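Local atomic coordinates of putative regulatory protein SCO4313 (Streptomyces coelicolor, PDB entry 2OI8), a protein that probably binds regulatory DNA and controls transcription as a member of the TetR family. Residues P9-R12 with Y13-Q16; G47-G50 with P51-Y54; L63-E66 with L67-A71. All blocks are in the same frame, centred on the assembly; numbering follows the deposited sequence.

In the fold
All three contacts are local and follow one another along the chain. Contacts 1 and 2 lie at the surface, their centres about 27 and 29 Å from the centre of the chain. Contact 3 is partly buried, its centre about 10 Å from the centre of the chain. Contact 1 leads into helix 14-32. Contact 2 starts helix 50-54 of the predicted helix-turn-helix. Contact 3 lies on helix 60-84 and packs against helix 14-32, the helix that contact 1 leads into. Weak backbone bonds mark the two helix starts, while contact 3 has sound ones. Contact 1 is mostly polar, contact 2 adds a small apolar patch, and contact 3 combines a salt bridge with aliphatic packing.

Contact 1: P9-R12 with Y13-Q16; sequences PRER and YRTQ
Arg10 O and Tyr13 N close a four-residue turn that leads the N-terminal arm of this TetR-family protein into helix 14-32. The bond from Tyr13 N to Arg10 O is weak, 3.2 Å long and bent to 135° at the hydrogen. The position of Arg12 N within the turn is doubtful.

The same oxygen lies against the Tyr13 side chain. Arg10 O sits over the centre of one ring face, 3.3 Å above the plane of the Tyr13 ring. The ring gets there because Tyr13 CG lies beside its own backbone N, with chi1 at -33°. Farther out, Tyr13 OH comes within 4.1 Å of Arg10 CB.

Glu11 and Arg14 run side by side and point the same way. Glu11 OE1 touches the aliphatic part of its partner, 3.2 Å from Arg14 CD. The opposite charges are near but do not form a salt bridge, with Glu11 OE1 4.3 Å from Arg14 NE. Their flat groups are turned 58° apart. The Arg14 guanidinium instead makes a cation-pi contact with Tyr56, which ties this helix start to the region just after helix 50-54. On Arg12, Pro9 CD covers one guanidinium face. Next to the turn, Thr15 OG1 lies 3.7 Å from Arg12 O.

Contact 2: G47-G50 with P51-Y54; sequences GMSG and PALY
Ser49 and Gly50 offer their carbonyls to the first turn of helix 50-54, through weak bonds of 3.3 Å from Leu53 N to Ser49 O and from Tyr54 N to Gly50 O. The segments belong to the predicted helix-turn-helix. Gly47, with positive phi, is the C-prime residue of the Schellman motif that ends helix 39-45. Ser49 is the N-cap of the next helix.

Ser49 OG, with chi1 at 40°, stands between the backbone N and the carbonyl carbon. From there it meets the Ala52 methyl, with Ser49 OG 3.3 Å from Ala52 CB. Pro51 CG lies alongside Ser49 CB.

Met48, a selenomethionine in this crystal, bends at chi3 (65°) and reaches over the helix start. Its methyl does most of the touching: Met48 CE is 3.7 Å from Ala52 CB and 3.8 Å from Leu53 CD2. The Met48 and Leu53 side chains cross at about a right angle. Leu53 is buried and also packs on Leu39, Ile42 and Ala43 of helix 39-45.

Gly50 O lies in the plane of the Tyr54 ring, at its edge, 3.0 Å from Tyr54 CD1. Tyr54 also touches Leu39. With weak backbone bonds here, the helix start is probably held in part by the apolar contacts of Met48 with Ala52 and Leu53, and by Leu53 on helix 39-45.

Contact 3: L63-E66 with L67-A71; sequences LITE and LIRDA
Glu66 and Arg69 form a salt bridge one turn apart on helix 60-84, with Glu66 OE2 3.4 Å from Arg69 NE. The carboxylate oxygen lies over one face of the guanidinium, so no N-H points at it and only the charges attract. The two planes are 36° apart. The stronger partner of Arg69 is Asp123, whose OD1 forms a salt bridge with Arg69 NH2. Glu66 is bent at chi2, which folds its carboxylate back toward Arg69. Arg69 leaves the helix with CG opposite its backbone N (chi1 -169°) and bends at chi3.

Thr65 runs alongside Arg69. Its methyl meets the guanidinium at the edge, in plane, with Thr65 CG2 3.7 Å from Arg69 NH2. The hydroxyl of Thr65 is hydrogen-bonded to Asp61 O and Tyr118 OH. An alanine in place of Arg69 is likely to leave both Glu66 and Asp123 without this positive charge.

The isoleucines touch closely, Ile68 CD1 3.5 Å from Ile64 CG2, whereas Leu67 CG stays 4.3 Å from Leu63 CD1. Underneath runs a regular alpha-helical ladder; the bond from Ile68 N to Ile64 O is 2.8 Å and nearly straight, at 172°. Asp70 OD2 forms a salt bridge with Lys22 of helix 14-32.

Leu63 and Leu67 pack on helix 14-32, against Ala25, Trp26 and Ile29. Leu67, Ile68 and Ala71 meet Leu109, Ile110 and Arg106 of helix 104-111, so this part of helix 60-84 touches both helices.

Contact 1: P9-R12 with Y13-Q16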
ATOM      1  N   PRO A   9     -14.521  21.976 -30.158  1.00 29.51           N
ATOM      2  CA  PRO A   9     -15.453  21.485 -31.211  1.00 28.79           C
ATOM      3  C   PRO A   9     -16.321  20.264 -30.913  1.00 27.75           C
ATOM      4  O   PRO A   9     -16.056  19.498 -29.976  1.00 27.05           O
ATOM      5  CB  PRO A   9     -14.521  21.146 -32.380  1.00 28.85           C
ATOM      6  CG  PRO A   9     -13.357  22.033 -32.187  1.00 29.68           C
ATOM      7  CD  PRO A   9     -13.146  22.073 -30.692  1.00 29.77           C
ATOM      8  N   ARG A  10     -17.331  20.113 -31.775  1.00 26.68           N
ATOM      9  CA  ARG A  10     -18.395  19.107 -31.706  1.00 25.80           C
ATOM     10  C   ARG A  10     -17.909  17.648 -31.602  1.00 25.10           C
ATOM     11  O   ARG A  10     -18.243  16.960 -30.631  1.00 24.68           O
ATOM     12  CB  ARG A  10     -19.349  19.312 -32.891  1.00 25.51           C
ATOM     13  CG  ARG A  10     -19.805  20.763 -33.000  1.00 25.85           C
ATOM     14  CD  ARG A  10     -20.365  21.162 -34.386  1.00 26.38           C
ATOM     15  NE  ARG A  10     -20.274  22.616 -34.612  1.00 27.32           N
ATOM     16  CZ  ARG A  10     -20.700  23.260 -35.703  1.00 27.87           C
ATOM     17  NH1 ARG A  10     -21.274  22.603 -36.704  1.00 28.65           N
ATOM     18  NH2 ARG A  10     -20.557  24.577 -35.793  1.00 27.76           N
ATOM     19  N   GLU A  11     -17.113  17.187 -32.576  1.00 24.42           N
ATOM     20  CA  GLU A  11     -16.471  15.857 -32.519  1.00 23.82           C
ATOM     21  C   GLU A  11     -15.706  15.670 -31.199  1.00 23.22           C
ATOM     22  O   GLU A  11     -14.742  14.920 -31.126  1.00 23.39           O
ATOM     23  CB  GLU A  11     -15.530  15.623 -33.722  1.00 23.92           C
ATOM     24  CG  GLU A  11     -15.094  14.146 -33.930  1.00 24.99           C
ATOM     25  CD  GLU A  11     -13.628  13.967 -34.385  1.00 26.79           C
ATOM     26  OE1 GLU A  11     -12.695  14.039 -33.536  1.00 26.72           O
ATOM     27  OE2 GLU A  11     -13.408  13.722 -35.594  1.00 26.51           O
ATOM     28  N   ARG A  12     -16.130  16.362 -30.149  1.00 22.47           N
ATOM     29  CA  ARG A  12     -15.599  16.062 -28.826  1.00 21.34           C
ATOM     30  C   ARG A  12     -16.667  15.535 -27.835  1.00 20.43           C
ATOM     31  O   ARG A  12     -16.662  15.825 -26.631  1.00 19.68           O
ATOM     32  CB  ARG A  12     -14.698  17.176 -28.330  1.00 21.41           C
ATOM     33  CG  ARG A  12     -13.449  17.265 -29.203  1.00 22.06           C
ATOM     34  CD  ARG A  12     -12.622  18.482 -28.891  1.00 23.46           C
ATOM     35  NE  ARG A  12     -11.911  18.956 -30.075  1.00 23.41           N
ATOM     36  CZ  ARG A  12     -10.854  19.761 -30.046  1.00 24.20           C
ATOM     37  NH1 ARG A  12     -10.357  20.188 -28.888  1.00 24.93           N
ATOM     38  NH2 ARG A  12     -10.284  20.135 -31.182  1.00 24.28           N
ATOM     39  N   TYR A  13     -17.577  14.745 -28.436  1.00 18.95           N
ATOM     40  CA  TYR A  13     -18.273  13.611 -27.827  1.00 16.77           C
ATOM     41  C   TYR A  13     -17.306  12.420 -27.714  1.00 16.63           C
ATOM     42  O   TYR A  13     -17.622  11.404 -27.068  1.00 16.21           O
ATOM     43  CB  TYR A  13     -19.409  13.117 -28.733  1.00 16.17           C
ATOM     44  CG  TYR A  13     -20.182  14.112 -29.592  1.00 13.86           C
ATOM     45  CD1 TYR A  13     -21.134  14.962 -29.033  1.00 11.69           C
ATOM     46  CD2 TYR A  13     -20.018  14.131 -30.978  1.00 11.78           C
ATOM     47  CE1 TYR A  13     -21.875  15.849 -29.835  1.00 12.25           C
ATOM     48  CE2 TYR A  13     -20.760  15.010 -31.788  1.00 11.07           C
ATOM     49  CZ  TYR A  13     -21.684  15.856 -31.208  1.00 12.20           C
ATOM     50  OH  TYR A  13     -22.408  16.723 -31.993  1.00 13.78           O
ATOM     51  N   ARG A  14     -16.163  12.506 -28.401  1.00 16.07           N
ATOM     52  CA  ARG A  14     -15.076  11.559 -28.183  1.00 15.89           C
ATOM     53  C   ARG A  14     -14.709  11.506 -26.700  1.00 15.24           C
ATOM     54  O   ARG A  14     -14.472  10.430 -26.165  1.00 14.60           O
ATOM     55  CB  ARG A  14     -13.839  11.921 -29.008  1.00 16.15           C
ATOM     56  CG  ARG A  14     -13.979  11.593 -30.480  1.00 18.27           C
ATOM     57  CD  ARG A  14     -12.661  11.775 -31.214  1.00 21.83           C
ATOM     58  NE  ARG A  14     -11.801  10.588 -31.125  1.00 24.88           N
ATOM     59  CZ  ARG A  14     -11.979   9.471 -31.833  1.00 25.22           C
ATOM     60  NH1 ARG A  14     -12.999   9.364 -32.680  1.00 24.77           N
ATOM     61  NH2 ARG A  14     -11.145   8.453 -31.681  1.00 25.22           N
ATOM     62  N   THR A  15     -14.682  12.667 -26.040  1.00 14.53           N
ATOM     63  CA  THR A  15     -14.378  12.710 -24.625  1.00 14.69           C
ATOM     64  C   THR A  15     -15.333  11.829 -23.840  1.00 15.18           C
ATOM     65  O   THR A  15     -14.910  11.145 -22.890  1.00 15.77           O
ATOM     66  CB  THR A  15     -14.416  14.126 -24.060  1.00 14.86           C
ATOM     67  OG1 THR A  15     -13.516  14.949 -24.809  1.00 14.81           O
ATOM     68  CG2 THR A  15     -14.008  14.128 -22.577  1.00 13.04           C
ATOM     69  N   GLN A  16     -16.598  11.811 -24.253  1.00 14.79           N
ATOM     70  CA  GLN A  16     -17.589  10.976 -23.584  1.00 15.35           C
ATOM     71  C   GLN A  16     -17.491   9.475 -23.859  1.00 15.40           C
ATOM     72  O   GLN A  16     -17.730   8.665 -22.955  1.00 15.73           O
ATOM     73  CB  GLN A  16     -18.998  11.485 -23.831  1.00 15.56           C
ATOM     74  CG  GLN A  16     -19.355  12.596 -22.874  1.00 15.91           C
ATOM     75  CD  GLN A  16     -20.514  13.368 -23.362  1.00 19.39           C
ATOM     76  OE1 GLN A  16     -21.575  13.362 -22.747  1.00 22.39           O
ATOM     77  NE2 GLN A  16     -20.349  14.027 -24.506  1.00 20.79           N
TER

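Contact 2: G47-G50 with P51-Y54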
ATOM      1  N   GLY A  47     -19.241  -3.908 -28.067  1.00 32.70           N
ATOM      2  CA  GLY A  47     -19.590  -4.280 -29.442  1.00 33.61           C
ATOM      3  C   GLY A  47     -18.922  -3.455 -30.538  1.00 34.67           C
ATOM      4  O   GLY A  47     -19.509  -3.228 -31.599  1.00 34.11           O
HETATM    5  N   MSE A  48     -17.693  -3.008 -30.276  1.00 36.04           N
HETATM    6  CA  MSE A  48     -16.883  -2.295 -31.265  1.00 38.00           C
HETATM    7  C   MSE A  48     -15.792  -3.184 -31.828  1.00 36.88           C
HETATM    8  O   MSE A  48     -15.479  -4.248 -31.272  1.00 36.88           O
HETATM    9  CB  MSE A  48     -16.211  -1.086 -30.632  1.00 37.71           C
HETATM   10  CG  MSE A  48     -17.074   0.138 -30.483  1.00 39.40           C
HETATM   11 SE   MSE A  48     -16.255   1.307 -29.135  1.00 44.16          SE
HETATM   12  CE  MSE A  48     -14.581   1.761 -30.051  1.00 43.54           C
ATOM     13  N   SER A  49     -15.200  -2.737 -32.931  1.00 36.60           N
ATOM     14  CA  SER A  49     -14.012  -3.403 -33.466  1.00 36.28           C
ATOM     15  C   SER A  49     -12.794  -3.097 -32.581  1.00 35.57           C
ATOM     16  O   SER A  49     -12.615  -1.962 -32.128  1.00 35.43           O
ATOM     17  CB  SER A  49     -13.763  -3.007 -34.927  1.00 36.29           C
ATOM     18  OG  SER A  49     -14.015  -1.625 -35.139  1.00 37.24           O
ATOM     19  N   GLY A  50     -11.995  -4.128 -32.313  1.00 34.80           N
ATOM     20  CA  GLY A  50     -10.752  -4.003 -31.543  1.00 33.86           C
ATOM     21  C   GLY A  50      -9.917  -2.802 -31.952  1.00 32.89           C
ATOM     22  O   GLY A  50      -9.555  -1.990 -31.092  1.00 33.00           O
ATOM     23  N   PRO A  51      -9.583  -2.701 -33.264  1.00 32.00           N
ATOM     24  CA  PRO A  51      -9.018  -1.490 -33.871  1.00 30.98           C
ATOM     25  C   PRO A  51      -9.665  -0.171 -33.409  1.00 29.74           C
ATOM     26  O   PRO A  51      -8.953   0.707 -32.933  1.00 29.91           O
ATOM     27  CB  PRO A  51      -9.229  -1.711 -35.386  1.00 30.87           C
ATOM     28  CG  PRO A  51      -9.951  -3.047 -35.526  1.00 31.32           C
ATOM     29  CD  PRO A  51      -9.663  -3.788 -34.260  1.00 32.03           C
ATOM     30  N   ALA A  52     -10.986  -0.039 -33.542  1.00 28.25           N
ATOM     31  CA  ALA A  52     -11.695   1.212 -33.198  1.00 26.63           C
ATOM     32  C   ALA A  52     -11.353   1.718 -31.790  1.00 25.34           C
ATOM     33  O   ALA A  52     -11.132   2.917 -31.583  1.00 24.95           O
ATOM     34  CB  ALA A  52     -13.208   1.040 -33.361  1.00 26.64           C
ATOM     35  N   LEU A  53     -11.285   0.778 -30.845  1.00 23.73           N
ATOM     36  CA  LEU A  53     -10.902   1.051 -29.469  1.00 21.77           C
ATOM     37  C   LEU A  53      -9.473   1.578 -29.409  1.00 20.51           C
ATOM     38  O   LEU A  53      -9.165   2.421 -28.568  1.00 20.26           O
ATOM     39  CB  LEU A  53     -11.040  -0.218 -28.631  1.00 22.03           C
ATOM     40  CG  LEU A  53     -11.587  -0.165 -27.197  1.00 22.28           C
ATOM     41  CD1 LEU A  53     -11.078   1.031 -26.423  1.00 22.54           C
ATOM     42  CD2 LEU A  53     -13.099  -0.176 -27.159  1.00 23.67           C
ATOM     43  N   TYR A  54      -8.608   1.109 -30.310  1.00 18.84           N
ATOM     44  CA  TYR A  54      -7.235   1.642 -30.397  1.00 17.69           C
ATOM     45  C   TYR A  54      -7.154   3.039 -31.021  1.00 16.67           C
ATOM     46  O   TYR A  54      -6.183   3.761 -30.799  1.00 16.34           O
ATOM     47  CB  TYR A  54      -6.285   0.658 -31.099  1.00 17.93           C
ATOM     48  CG  TYR A  54      -5.919  -0.517 -30.223  1.00 18.28           C
ATOM     49  CD1 TYR A  54      -6.870  -1.497 -29.920  1.00 17.95           C
ATOM     50  CD2 TYR A  54      -4.625  -0.647 -29.678  1.00 18.42           C
ATOM     51  CE1 TYR A  54      -6.557  -2.575 -29.110  1.00 18.00           C
ATOM     52  CE2 TYR A  54      -4.296  -1.732 -28.857  1.00 16.96           C
ATOM     53  CZ  TYR A  54      -5.279  -2.692 -28.583  1.00 17.70           C
ATOM     54  OH  TYR A  54      -5.019  -3.771 -27.773  1.00 17.83           O
TER

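Contact 3: L63-E66 with L67-A71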
ATOM      1  N   LEU A  63      -3.990   3.773 -21.927  1.00  7.38           N
ATOM      2  CA  LEU A  63      -5.188   3.727 -21.143  1.00  6.27           C
ATOM      3  C   LEU A  63      -4.828   3.782 -19.671  1.00  6.45           C
ATOM      4  O   LEU A  63      -5.421   4.560 -18.933  1.00  5.91           O
ATOM      5  CB  LEU A  63      -5.997   2.476 -21.450  1.00  5.79           C
ATOM      6  CG  LEU A  63      -7.247   2.315 -20.574  1.00  5.63           C
ATOM      7  CD1 LEU A  63      -8.244   3.502 -20.674  1.00  2.77           C
ATOM      8  CD2 LEU A  63      -7.939   1.014 -20.926  1.00  7.09           C
ATOM      9  N   ILE A  64      -3.853   2.972 -19.245  1.00  6.85           N
ATOM     10  CA  ILE A  64      -3.451   2.957 -17.843  1.00  7.31           C
ATOM     11  C   ILE A  64      -3.043   4.374 -17.466  1.00  7.74           C
ATOM     12  O   ILE A  64      -3.554   4.941 -16.476  1.00  7.32           O
ATOM     13  CB  ILE A  64      -2.243   2.022 -17.572  1.00  7.91           C
ATOM     14  CG1 ILE A  64      -2.563   0.531 -17.812  1.00  7.51           C
ATOM     15  CG2 ILE A  64      -1.657   2.289 -16.173  1.00  7.62           C
ATOM     16  CD1 ILE A  64      -3.569  -0.034 -16.889  1.00 11.31           C
ATOM     17  N   THR A  65      -2.154   4.947 -18.290  1.00  7.52           N
ATOM     18  CA  THR A  65      -1.623   6.279 -18.056  1.00  8.19           C
ATOM     19  C   THR A  65      -2.740   7.251 -17.741  1.00  9.25           C
ATOM     20  O   THR A  65      -2.635   7.958 -16.752  1.00 10.09           O
ATOM     21  CB  THR A  65      -0.780   6.792 -19.233  1.00  7.92           C
ATOM     22  OG1 THR A  65       0.410   6.006 -19.342  1.00  7.96           O
ATOM     23  CG2 THR A  65      -0.389   8.243 -19.034  1.00  7.20           C
ATOM     24  N   GLU A  66      -3.797   7.264 -18.563  1.00 10.03           N
ATOM     25  CA  GLU A  66      -4.952   8.165 -18.375  1.00 10.95           C
ATOM     26  C   GLU A  66      -5.744   7.904 -17.084  1.00 10.72           C
ATOM     27  O   GLU A  66      -6.237   8.848 -16.436  1.00 10.64           O
ATOM     28  CB  GLU A  66      -5.911   8.125 -19.580  1.00 10.78           C
ATOM     29  CG  GLU A  66      -5.564   9.084 -20.735  1.00 14.72           C
ATOM     30  CD  GLU A  66      -4.982  10.428 -20.256  1.00 18.11           C
ATOM     31  OE1 GLU A  66      -5.722  11.216 -19.620  1.00 21.38           O
ATOM     32  OE2 GLU A  66      -3.782  10.693 -20.509  1.00 18.20           O
ATOM     33  N   LEU A  67      -5.904   6.626 -16.744  1.00 10.38           N
ATOM     34  CA  LEU A  67      -6.533   6.258 -15.481  1.00 10.28           C
ATOM     35  C   LEU A  67      -5.680   6.770 -14.306  1.00 10.59           C
ATOM     36  O   LEU A  67      -6.207   7.381 -13.383  1.00 10.31           O
ATOM     37  CB  LEU A  67      -6.753   4.746 -15.400  1.00  9.78           C
ATOM     38  CG  LEU A  67      -7.665   4.071 -16.440  1.00  8.29           C
ATOM     39  CD1 LEU A  67      -7.673   2.585 -16.163  1.00  5.55           C
ATOM     40  CD2 LEU A  67      -9.105   4.623 -16.456  1.00  6.11           C
ATOM     41  N   ILE A  68      -4.365   6.561 -14.367  1.00 11.32           N
ATOM     42  CA  ILE A  68      -3.452   7.132 -13.346  1.00 12.14           C
ATOM     43  C   ILE A  68      -3.569   8.679 -13.214  1.00 13.11           C
ATOM     44  O   ILE A  68      -3.687   9.196 -12.095  1.00 13.61           O
ATOM     45  CB  ILE A  68      -1.975   6.631 -13.512  1.00 11.88           C
ATOM     46  CG1 ILE A  68      -1.878   5.155 -13.144  1.00 10.09           C
ATOM     47  CG2 ILE A  68      -1.016   7.381 -12.604  1.00 11.36           C
ATOM     48  CD1 ILE A  68      -0.621   4.492 -13.606  1.00  7.29           C
ATOM     49  N   ARG A  69      -3.590   9.389 -14.343  1.00 13.92           N
ATOM     50  CA  ARG A  69      -3.758  10.860 -14.395  1.00 15.10           C
ATOM     51  C   ARG A  69      -5.081  11.310 -13.758  1.00 14.49           C
ATOM     52  O   ARG A  69      -5.109  12.274 -12.965  1.00 14.84           O
ATOM     53  CB  ARG A  69      -3.670  11.347 -15.858  1.00 14.94           C
ATOM     54  CG  ARG A  69      -3.558  12.878 -16.081  1.00 17.37           C
ATOM     55  CD  ARG A  69      -3.188  13.292 -17.569  1.00 17.66           C
ATOM     56  NE  ARG A  69      -2.143  12.431 -18.155  1.00 22.99           N
ATOM     57  CZ  ARG A  69      -1.124  12.841 -18.916  1.00 25.31           C
ATOM     58  NH1 ARG A  69      -0.951  14.134 -19.199  1.00 26.49           N
ATOM     59  NH2 ARG A  69      -0.248  11.948 -19.378  1.00 25.37           N
ATOM     60  N   ASP A  70      -6.159  10.601 -14.109  1.00 13.62           N
ATOM     61  CA  ASP A  70      -7.497  10.852 -13.586  1.00 12.87           C
ATOM     62  C   ASP A  70      -7.517  10.656 -12.094  1.00 12.56           C
ATOM     63  O   ASP A  70      -8.165  11.416 -11.378  1.00 12.04           O
ATOM     64  CB  ASP A  70      -8.522   9.885 -14.200  1.00 13.01           C
ATOM     65  CG  ASP A  70      -8.995  10.309 -15.582  1.00 13.67           C
ATOM     66  OD1 ASP A  70      -8.664  11.425 -16.033  1.00 14.07           O
ATOM     67  OD2 ASP A  70      -9.721   9.524 -16.223  1.00 15.10           O
ATOM     68  N   ALA A  71      -6.808   9.624 -11.634  1.00 12.27           N
ATOM     69  CA  ALA A  71      -6.763   9.291 -10.205  1.00 12.65           C
ATOM     70  C   ALA A  71      -6.101  10.424  -9.413  1.00 12.97           C
ATOM     71  O   ALA A  71      -6.690  10.935  -8.450  1.00 13.07           O
ATOM     72  CB  ALA A  71      -6.063   7.928  -9.958  1.00 11.72           C
TER